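Sec-alkyl sulfatase (Pseudomonas sp. dsm 6611, PDB 2YHE) hydrolyses secondary alkyl sulfates enantioselectively with strict inversion of configuration, turning (R)-sulfate esters into (S)-alcohols and sulfate as a zinc-dependent homodimeric enzyme. Local coordinates at the interface of chains A and B. Coordinates in Å, arbitrary orientation; residue numbers count along the deposited sequence, not the author numbering. Chains: chain A/B, Sec-alkyl sulfatase.

Contact 1: the interface of chains A and B. Residues chain A 216, 220-221, 557-558; chain B 331, 381, 384, 431.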
loop_
_atom_site.group_PDB
_atom_site.type_symbol
_atom_site.label_atom_id
_atom_site.label_comp_id
_atom_site.label_asym_id
_atom_site.label_seq_id
_atom_site.Cartn_x
_atom_site.Cartn_y
_atom_site.Cartn_z
ATOM N N SER A 216 11.033 -1.617 10.505
ATOM C CA SER A 216 10.797 -1.560 9.058
ATOM C C SER A 216 10.762 -0.097 8.583
ATOM O O SER A 216 11.498 0.267 7.676
ATOM C CB SER A 216 9.485 -2.258 8.710
ATOM O OG SER A 216 9.307 -2.368 7.308
ATOM N N LEU A 220 14.871 -0.172 8.235
ATOM C CA LEU A 220 14.961 -0.835 6.919
ATOM C C LEU A 220 14.814 0.124 5.754
ATOM O O LEU A 220 15.640 0.093 4.839
ATOM C CB LEU A 220 14.014 -2.034 6.809
ATOM C CG LEU A 220 14.125 -3.146 7.885
ATOM C CD1 LEU A 220 13.241 -4.332 7.534
ATOM C CD2 LEU A 220 15.550 -3.617 8.071
ATOM N N ALA A 221 13.810 1.023 5.815
ATOM C CA ALA A 221 13.601 2.090 4.821
ATOM C C ALA A 221 14.096 3.421 5.447
ATOM O O ALA A 221 13.707 4.513 5.023
ATOM C CB ALA A 221 12.122 2.171 4.459
ATOM N N ALA A 557 20.820 -7.609 4.371
ATOM C CA ALA A 557 20.198 -8.035 3.105
ATOM C C ALA A 557 19.892 -6.816 2.214
ATOM O O ALA A 557 20.006 -6.913 0.996
ATOM C CB ALA A 557 18.917 -8.791 3.390
ATOM N N ILE A 558 19.529 -5.662 2.834
ATOM C CA ILE A 558 19.245 -4.420 2.134
ATOM C C ILE A 558 20.553 -3.792 1.697
ATOM O O ILE A 558 20.678 -3.387 0.550
ATOM C CB ILE A 558 18.332 -3.484 2.998
ATOM C CG1 ILE A 558 16.919 -4.104 3.124
ATOM C CG2 ILE A 558 18.241 -2.041 2.412
ATOM C CD1 ILE A 558 16.147 -3.715 4.314
ATOM N N LYS B 331 8.831 -9.334 0.937
ATOM C CA LYS B 331 9.641 -9.829 2.060
ATOM C C LYS B 331 8.944 -11.032 2.708
ATOM O O LYS B 331 9.537 -12.107 2.820
ATOM C CB LYS B 331 9.936 -8.713 3.082
ATOM C CG LYS B 331 10.982 -9.098 4.091
ATOM C CD LYS B 331 11.520 -7.930 4.884
ATOM C CE LYS B 331 12.467 -8.428 5.953
ATOM N NZ LYS B 331 13.536 -9.325 5.394
ATOM N N ASN B 381 14.632 -6.376 -1.406
ATOM C CA ASN B 381 15.948 -5.882 -0.986
ATOM C C ASN B 381 16.613 -4.946 -1.967
ATOM O O ASN B 381 17.159 -3.938 -1.526
ATOM C CB ASN B 381 16.869 -7.030 -0.597
ATOM C CG ASN B 381 16.328 -7.946 0.471
ATOM O OD1 ASN B 381 15.452 -7.578 1.284
ATOM N ND2 ASN B 381 16.852 -9.182 0.485
ATOM N N LEU B 384 14.752 -1.588 -1.865
ATOM C CA LEU B 384 15.025 -0.915 -0.603
ATOM C C LEU B 384 16.451 -0.329 -0.630
ATOM O O LEU B 384 16.673 0.805 -0.194
ATOM C CB LEU B 384 14.857 -1.921 0.513
ATOM C CG LEU B 384 13.785 -1.697 1.619
ATOM C CD1 LEU B 384 12.799 -0.565 1.352
ATOM C CD2 LEU B 384 13.156 -3.007 2.032
ATOM N N TYR B 431 6.553 0.690 0.717
ATOM C CA TYR B 431 7.335 1.379 1.744
ATOM C C TYR B 431 7.159 2.906 1.800
ATOM O O TYR B 431 7.129 3.437 2.897
ATOM C CB TYR B 431 8.817 1.030 1.565
ATOM C CG TYR B 431 9.136 -0.384 1.984
ATOM C CD1 TYR B 431 9.329 -0.710 3.330
ATOM C CD2 TYR B 431 9.241 -1.404 1.044
ATOM C CE1 TYR B 431 9.632 -2.011 3.721
ATOM C CE2 TYR B 431 9.554 -2.710 1.424
ATOM C CZ TYR B 431 9.745 -3.012 2.764
ATOM O OH TYR B 431 10.054 -4.302 3.149
HETATM O O HOH W 1 19.611 -9.072 -0.930
HETATM O O HOH W 2 9.763 -4.688 5.797
#
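B:Leu384, on helix 362-388, carries the apolar middle of this part of the homodimer interface. Its CB sits against the side chain of A:Ile558, 3.9 Å from the methyl CG2 and nearly as close to CG1. One atom further out, CG lies beside the delta-methyl of A:Ile558 and the carbonyl oxygen of A:Leu220, which ends helix 210-220. The branches then part. CD2 packs on A:Ile558 CD1 at 3.8 Å, the two side chains crossing obliquely, whereas CD1 turns to the methyl of A:Ala221 and also covers the centre of the B:Tyr431 ring, 3.6 Å above its plane. This packing within chain B covers one face of the ring, while chain A approaches near its CD1 and CE1 atoms. A:Ile558 presents its branches with CG1 anti to its carbonyl carbon (chi1 -68°) and CG2 anti to its backbone N.

Polar groups flank the apolar middle and are joined through water. On one flank, B:Asn381 lays CB and its amide against A:Ala557, with ND2 3.6 Å from the A:Ala557 methyl; water 1 connects that ND2 to the A:Ala557 carbonyl oxygen. On the other, A:Ser216 holds OG anti to its backbone N (chi1 -173°), beside CE1 of B:Tyr431. Water 2 lies in the plane of the tyrosine ring at its edge, 2.7 Å from the phenolic OH of B:Tyr431 and 2.8 Å from A:Ser216 OG.

Contact 2: the interface of chains A and B. Residues chain A 224, 228, 320-326, 429; chain B 428, 430-433, 435-437.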
loop_
_atom_site.group_PDB
_atom_site.type_symbol
_atom_site.label_atom_id
_atom_site.label_comp_id
_atom_site.label_asym_id
_atom_site.label_seq_id
_atom_site.Cartn_x
_atom_site.Cartn_y
_atom_site.Cartn_z
ATOM N N ALA A 224 16.014 6.611 3.398
ATOM C CA ALA A 224 15.001 7.229 2.536
ATOM C C ALA A 224 14.027 8.067 3.347
ATOM O O ALA A 224 13.824 9.251 3.045
ATOM C CB ALA A 224 14.238 6.163 1.772
ATOM N N ARG A 228 13.630 12.094 3.272
ATOM C CA ARG A 228 12.340 12.623 2.818
ATOM C C ARG A 228 11.665 13.461 3.906
ATOM O O ARG A 228 11.005 14.464 3.597
ATOM C CB ARG A 228 11.410 11.507 2.376
ATOM C CG ARG A 228 11.743 10.884 1.019
ATOM C CD ARG A 228 10.893 9.635 0.779
ATOM N NE ARG A 228 9.477 10.005 0.741
ATOM C CZ ARG A 228 8.718 9.935 -0.342
ATOM N NH1 ARG A 228 9.197 9.420 -1.465
ATOM N NH2 ARG A 228 7.461 10.348 -0.303
ATOM N N LEU A 320 -1.184 8.900 3.929
ATOM C CA LEU A 320 0.107 8.630 3.329
ATOM C C LEU A 320 1.025 9.777 3.737
ATOM O O LEU A 320 0.793 10.928 3.363
ATOM C CB LEU A 320 -0.007 8.503 1.785
ATOM C CG LEU A 320 1.243 8.064 1.046
ATOM C CD1 LEU A 320 1.569 6.592 1.308
ATOM C CD2 LEU A 320 1.111 8.353 -0.422
ATOM N N THR A 321 2.035 9.468 4.551
ATOM C CA THR A 321 2.978 10.466 5.041
ATOM C C THR A 321 4.040 10.872 4.013
ATOM O O THR A 321 4.670 9.998 3.386
ATOM C CB THR A 321 3.547 10.100 6.426
ATOM O OG1 THR A 321 4.392 11.161 6.830
ATOM C CG2 THR A 321 4.324 8.788 6.451
ATOM N N PRO A 322 4.286 12.205 3.886
ATOM C CA PRO A 322 5.330 12.698 2.964
ATOM C C PRO A 322 6.716 12.058 3.125
ATOM O O PRO A 322 7.426 11.882 2.125
ATOM C CB PRO A 322 5.376 14.197 3.274
ATOM C CG PRO A 322 4.035 14.517 3.754
ATOM C CD PRO A 322 3.614 13.338 4.560
ATOM N N ARG A 323 7.102 11.707 4.364
ATOM C CA ARG A 323 8.396 11.098 4.654
ATOM C C ARG A 323 8.527 9.687 4.103
ATOM O O ARG A 323 9.635 9.213 3.878
ATOM C CB ARG A 323 8.689 11.131 6.152
ATOM C CG ARG A 323 7.752 10.288 6.994
ATOM C CD ARG A 323 7.878 10.615 8.468
ATOM N NE ARG A 323 6.777 9.997 9.215
ATOM C CZ ARG A 323 6.757 8.741 9.648
ATOM N NH1 ARG A 323 7.782 7.928 9.401
ATOM N NH2 ARG A 323 5.710 8.281 10.315
ATOM N N GLY A 324 7.399 9.018 3.913
ATOM C CA GLY A 324 7.358 7.657 3.398
ATOM C C GLY A 324 7.162 6.626 4.484
ATOM O O GLY A 324 8.004 6.470 5.372
ATOM N N ALA A 325 6.010 5.941 4.432
ATOM C CA ALA A 325 5.580 4.859 5.344
ATOM C C ALA A 325 4.481 4.077 4.633
ATOM O O ALA A 325 4.080 4.483 3.547
ATOM C CB ALA A 325 5.075 5.421 6.671
ATOM N N GLU A 326 4.011 2.959 5.216
ATOM C CA GLU A 326 2.970 2.147 4.571
ATOM C C GLU A 326 1.633 2.909 4.509
ATOM O O GLU A 326 1.394 3.714 5.417
ATOM C CB GLU A 326 2.824 0.811 5.293
ATOM C CG GLU A 326 4.064 -0.077 5.212
ATOM C CD GLU A 326 4.104 -1.307 6.116
ATOM O OE1 GLU A 326 3.026 -1.866 6.437
ATOM O OE2 GLU A 326 5.227 -1.711 6.506
ATOM N N GLN A 429 -4.418 4.541 -3.892
ATOM C CA GLN A 429 -3.187 3.775 -3.762
ATOM C C GLN A 429 -3.423 2.512 -2.978
ATOM O O GLN A 429 -2.970 1.444 -3.412
ATOM C CB GLN A 429 -2.082 4.598 -3.109
ATOM C CG GLN A 429 -0.767 3.791 -2.983
ATOM C CD GLN A 429 0.268 4.428 -2.118
ATOM O OE1 GLN A 429 0.724 5.549 -2.370
ATOM N NE2 GLN A 429 0.673 3.711 -1.085
ATOM N N TYR B 428 8.564 0.214 -3.844
ATOM C CA TYR B 428 8.606 1.666 -3.551
ATOM C C TYR B 428 7.231 2.120 -3.011
ATOM O O TYR B 428 7.166 2.796 -1.985
ATOM C CB TYR B 428 8.958 2.466 -4.825
ATOM C CG TYR B 428 9.226 3.924 -4.577
ATOM C CD1 TYR B 428 8.181 4.845 -4.492
ATOM C CD2 TYR B 428 10.521 4.393 -4.418
ATOM C CE1 TYR B 428 8.425 6.202 -4.251
ATOM C CE2 TYR B 428 10.779 5.742 -4.173
ATOM C CZ TYR B 428 9.728 6.647 -4.111
ATOM O OH TYR B 428 9.981 7.970 -3.883
ATOM N N ARG B 430 4.875 0.266 -1.596
ATOM C CA ARG B 430 4.600 -0.344 -0.305
ATOM C C ARG B 430 5.253 0.433 0.836
ATOM O O ARG B 430 4.583 0.789 1.801
ATOM C CB ARG B 430 5.013 -1.830 -0.289
ATOM C CG ARG B 430 4.374 -2.592 0.855
ATOM C CD ARG B 430 4.859 -4.022 0.947
ATOM N NE ARG B 430 5.896 -4.163 1.989
ATOM C CZ ARG B 430 5.648 -4.414 3.273
ATOM N NH1 ARG B 430 4.400 -4.550 3.701
ATOM N NH2 ARG B 430 6.642 -4.483 4.146
ATOM N N TYR B 431 6.553 0.690 0.717
ATOM C CA TYR B 431 7.335 1.379 1.744
ATOM C C TYR B 431 7.159 2.906 1.800
ATOM O O TYR B 431 7.129 3.437 2.897
ATOM C CB TYR B 431 8.817 1.030 1.565
ATOM C CG TYR B 431 9.136 -0.384 1.984
ATOM C CD1 TYR B 431 9.329 -0.710 3.330
ATOM C CD2 TYR B 431 9.241 -1.404 1.044
ATOM C CE1 TYR B 431 9.632 -2.011 3.721
ATOM C CE2 TYR B 431 9.554 -2.710 1.424
ATOM C CZ TYR B 431 9.745 -3.012 2.764
ATOM O OH TYR B 431 10.054 -4.302 3.149
ATOM N N LEU B 432 7.091 3.596 0.646
ATOM C CA LEU B 432 7.011 5.049 0.595
ATOM C C LEU B 432 5.724 5.639 0.014
ATOM O O LEU B 432 5.269 6.672 0.510
ATOM C CB LEU B 432 8.249 5.700 -0.065
ATOM C CG LEU B 432 9.657 5.182 0.378
ATOM C CD1 LEU B 432 10.716 5.664 -0.531
ATOM C CD2 LEU B 432 10.009 5.514 1.853
ATOM N N GLY B 433 5.168 5.016 -1.027
ATOM C CA GLY B 433 3.935 5.488 -1.660
ATOM C C GLY B 433 4.111 5.983 -3.084
ATOM O O GLY B 433 5.205 5.873 -3.643
ATOM N N TYR B 435 3.965 9.071 -4.084
ATOM C CA TYR B 435 4.643 10.360 -4.071
ATOM C C TYR B 435 6.133 10.186 -3.908
ATOM O O TYR B 435 6.578 9.557 -2.944
ATOM C CB TYR B 435 4.008 11.316 -3.054
ATOM C CG TYR B 435 4.750 12.612 -2.873
ATOM C CD1 TYR B 435 4.925 13.492 -3.940
ATOM C CD2 TYR B 435 5.281 12.966 -1.634
ATOM C CE1 TYR B 435 5.629 14.685 -3.777
ATOM C CE2 TYR B 435 5.980 14.157 -1.462
ATOM C CZ TYR B 435 6.139 15.017 -2.529
ATOM O OH TYR B 435 6.813 16.194 -2.332
ATOM N N ASP B 436 6.903 10.712 -4.880
ATOM C CA ASP B 436 8.345 10.541 -4.920
ATOM C C ASP B 436 9.206 11.443 -4.030
ATOM O O ASP B 436 10.432 11.320 -4.028
ATOM C CB ASP B 436 8.836 10.529 -6.371
ATOM C CG ASP B 436 8.850 11.880 -7.041
ATOM O OD1 ASP B 436 8.248 12.837 -6.474
ATOM O OD2 ASP B 436 9.460 11.987 -8.127
ATOM N N GLY B 437 8.576 12.332 -3.282
ATOM C CA GLY B 437 9.297 13.235 -2.391
ATOM C C GLY B 437 9.644 14.566 -3.026
ATOM O O GLY B 437 9.998 15.509 -2.308
HETATM O O HOH W 3 2.859 3.478 1.086
HETATM O O HOH W 4 11.807 8.728 -2.437
#
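This is a mixed polar and apolar patch of the two-fold homodimer interface, in which an arginine of one subunit grips the backbone of a loop in the other and so may hold that loop against the sulfate-binding segment. A:Arg228 bends at chi3 (63°), bringing its guanidinium between the two chains. Within chain A, NE and NH2 hold the carbonyl oxygen of A:Pro322 side-on, with NH2 2.9 Å from that O. Across the interface, NH1 and NH2 meet B:Tyr435 O end-on, at 3.0 and 2.9 Å respectively. The NH1 bond lies in the carbonyl plane on a lone pair; the NH2 donor stands 47° out of it. Two carbonyls thus restrain rotation of the guanidinium, while B:Gly437 CA and B:Leu432 CB cover opposite faces near the rim.

B:Tyr428 meets the arginine tip to tip, its phenolic OH making a hydrogen bond with A:Arg228 NH1 at 2.9 Å, the ring and guanidinium planes 64° apart. B:Leu432 crosses the arginine obliquely and sets CD2 3.7 Å from A:Gly324 CA. Further along, A:Glu326 and B:Arg430 run roughly parallel in one direction, in a long salt bridge of 3.9 Å between OE2 and NH2.

Chain A contributes helix 222-233 and the loop 320-326, whose residues 320-323 belong to the sulfate site; chain B contributes the end of helix 420-431 and the loop that follows it.

Contact 3: the interface of chains A and B. Residues chain A 320, 393, 422, 425-426, 429, 434; chain B 429, 434.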
loop_
_atom_site.group_PDB
_atom_site.type_symbol
_atom_site.label_atom_id
_atom_site.label_comp_id
_atom_site.label_asym_id
_atom_site.label_seq_id
_atom_site.Cartn_x
_atom_site.Cartn_y
_atom_site.Cartn_z
ATOM N N LEU A 320 -1.184 8.900 3.929
ATOM C CA LEU A 320 0.107 8.630 3.329
ATOM C C LEU A 320 1.025 9.777 3.737
ATOM O O LEU A 320 0.793 10.928 3.363
ATOM C CB LEU A 320 -0.007 8.503 1.785
ATOM C CG LEU A 320 1.243 8.064 1.046
ATOM C CD1 LEU A 320 1.569 6.592 1.308
ATOM C CD2 LEU A 320 1.111 8.353 -0.422
ATOM N N LEU A 393 -6.734 8.424 -9.667
ATOM C CA LEU A 393 -6.203 9.163 -8.509
ATOM C C LEU A 393 -6.208 10.683 -8.579
ATOM O O LEU A 393 -6.664 11.338 -7.628
ATOM C CB LEU A 393 -4.864 8.597 -8.008
ATOM C CG LEU A 393 -3.585 8.873 -8.816
ATOM C CD1 LEU A 393 -2.344 8.583 -7.964
ATOM C CD2 LEU A 393 -3.531 8.042 -10.115
ATOM N N THR A 422 -4.040 14.477 -1.244
ATOM C CA THR A 422 -3.116 13.389 -0.962
ATOM C C THR A 422 -3.852 12.206 -0.403
ATOM O O THR A 422 -3.593 11.082 -0.844
ATOM C CB THR A 422 -1.966 13.861 -0.029
ATOM O OG1 THR A 422 -1.276 14.939 -0.655
ATOM C CG2 THR A 422 -0.949 12.743 0.285
ATOM N N ARG A 425 -5.879 10.460 -2.950
ATOM C CA ARG A 425 -4.929 9.724 -3.795
ATOM C C ARG A 425 -4.428 8.468 -3.066
ATOM O O ARG A 425 -4.237 7.431 -3.698
ATOM C CB ARG A 425 -3.768 10.633 -4.268
ATOM C CG ARG A 425 -4.195 11.673 -5.288
ATOM C CD ARG A 425 -3.056 12.473 -5.871
ATOM N NE ARG A 425 -2.940 13.806 -5.282
ATOM C CZ ARG A 425 -3.016 14.954 -5.956
ATOM N NH1 ARG A 425 -3.288 14.957 -7.250
ATOM N NH2 ARG A 425 -2.835 16.104 -5.334
ATOM N N ALA A 426 -4.274 8.554 -1.732
ATOM C CA ALA A 426 -3.827 7.470 -0.840
ATOM C C ALA A 426 -4.820 6.326 -0.745
ATOM O O ALA A 426 -4.399 5.173 -0.651
ATOM C CB ALA A 426 -3.520 8.020 0.541
ATOM N N GLN A 429 -4.418 4.541 -3.892
ATOM C CA GLN A 429 -3.187 3.775 -3.762
ATOM C C GLN A 429 -3.423 2.512 -2.978
ATOM O O GLN A 429 -2.970 1.444 -3.412
ATOM C CB GLN A 429 -2.082 4.598 -3.109
ATOM C CG GLN A 429 -0.767 3.791 -2.983
ATOM C CD GLN A 429 0.268 4.428 -2.118
ATOM O OE1 GLN A 429 0.724 5.549 -2.370
ATOM N NE2 GLN A 429 0.673 3.711 -1.085
ATOM N N PHE A 434 -0.437 2.665 -7.609
ATOM C CA PHE A 434 0.047 3.852 -8.323
ATOM C C PHE A 434 -0.395 3.876 -9.815
ATOM O O PHE A 434 -0.386 4.948 -10.436
ATOM C CB PHE A 434 1.589 3.908 -8.227
ATOM C CG PHE A 434 2.292 2.975 -9.195
ATOM C CD1 PHE A 434 2.633 3.402 -10.480
ATOM C CD2 PHE A 434 2.596 1.667 -8.832
ATOM C CE1 PHE A 434 3.247 2.533 -11.380
ATOM C CE2 PHE A 434 3.241 0.814 -9.721
ATOM C CZ PHE A 434 3.550 1.245 -10.992
ATOM N N GLN B 429 6.129 1.709 -3.706
ATOM C CA GLN B 429 4.777 2.039 -3.302
ATOM C C GLN B 429 4.505 1.542 -1.882
ATOM O O GLN B 429 3.968 2.304 -1.061
ATOM C CB GLN B 429 3.754 1.458 -4.280
ATOM C CG GLN B 429 2.318 1.804 -3.868
ATOM C CD GLN B 429 1.269 1.058 -4.638
ATOM O OE1 GLN B 429 1.154 1.148 -5.854
ATOM N NE2 GLN B 429 0.438 0.349 -3.924
ATOM N N PHE B 434 3.032 6.514 -3.691
ATOM C CA PHE B 434 3.021 7.028 -5.081
ATOM C C PHE B 434 3.837 8.337 -5.206
ATOM O O PHE B 434 4.244 8.711 -6.320
ATOM C CB PHE B 434 1.556 7.261 -5.596
ATOM C CG PHE B 434 0.906 8.511 -5.045
ATOM C CD1 PHE B 434 0.242 8.489 -3.817
ATOM C CD2 PHE B 434 1.064 9.739 -5.686
ATOM C CE1 PHE B 434 -0.292 9.660 -3.258
ATOM C CE2 PHE B 434 0.535 10.919 -5.126
ATOM C CZ PHE B 434 -0.138 10.870 -3.910
HETATM O O HOH W 5 2.859 3.478 1.086
HETATM O O HOH W 6 -2.230 -1.272 -3.922
#
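Helix 420-431 and the loop after it, within the alkyl sulfatase dimerisation region, meet their own copies here across the two-fold axis. A:Gln429 and B:Gln429 approach tip to tip, each with CG anti to its backbone N and the chain extended beyond CG. Their amide planes are 35° apart, and A:Gln429 CD lies 3.8 Å from B:Gln429 CG. Each side-chain oxygen accepts the backbone N-H of the opposite phenylalanine: B:Phe434 N to A:Gln429 OE1 and A:Phe434 N to B:Gln429 OE1 both measure 2.8 Å. In both bonds the donor stands about 45° above the amide plane, away from a lone pair. The same oxygens lie at the edges of the opposing Phe434 rings, in plane. Each NE2 reaches the backbone O of the other chain's Gln429 through water, 5 or 6, so both ends of each amide are engaged and its rotation is restrained.

The ring of B:Phe434 is inserted into chain A with its CG flanked by its own backbone N and carbonyl carbon (chi1 76°). CE1 touches A:Leu320 CD2 at 3.4 Å, and CZ meets A:Arg425 CB at 3.7 Å, where the arginine crosses the phenylalanine at about a right angle. A:Leu393 CD1 covers one face toward the rim.

The ring thus lies among helix 420-431, the start of helix 393-399 and the sulfate-site loop at A:Leu320.

The three contacts form a continuous band across the dimer. The C-alpha centres of contact 1 and contact 2 are about 13 Å apart, those of contact 2 and contact 3 about 9 Å, and those of contact 1 and contact 3 about 20 Å. B:Tyr431 joins contact 1 to contact 2, while A:Leu320 and A:Gln429 join contact 2 to contact 3. Helix 420-431 of chain B contributes to all three, and two-fold symmetry repeats each arrangement with the chains exchanged. Because contacts 2 and 3 both use A:Leu320 of the sulfate-binding loop, dimerisation may help to shape each active site.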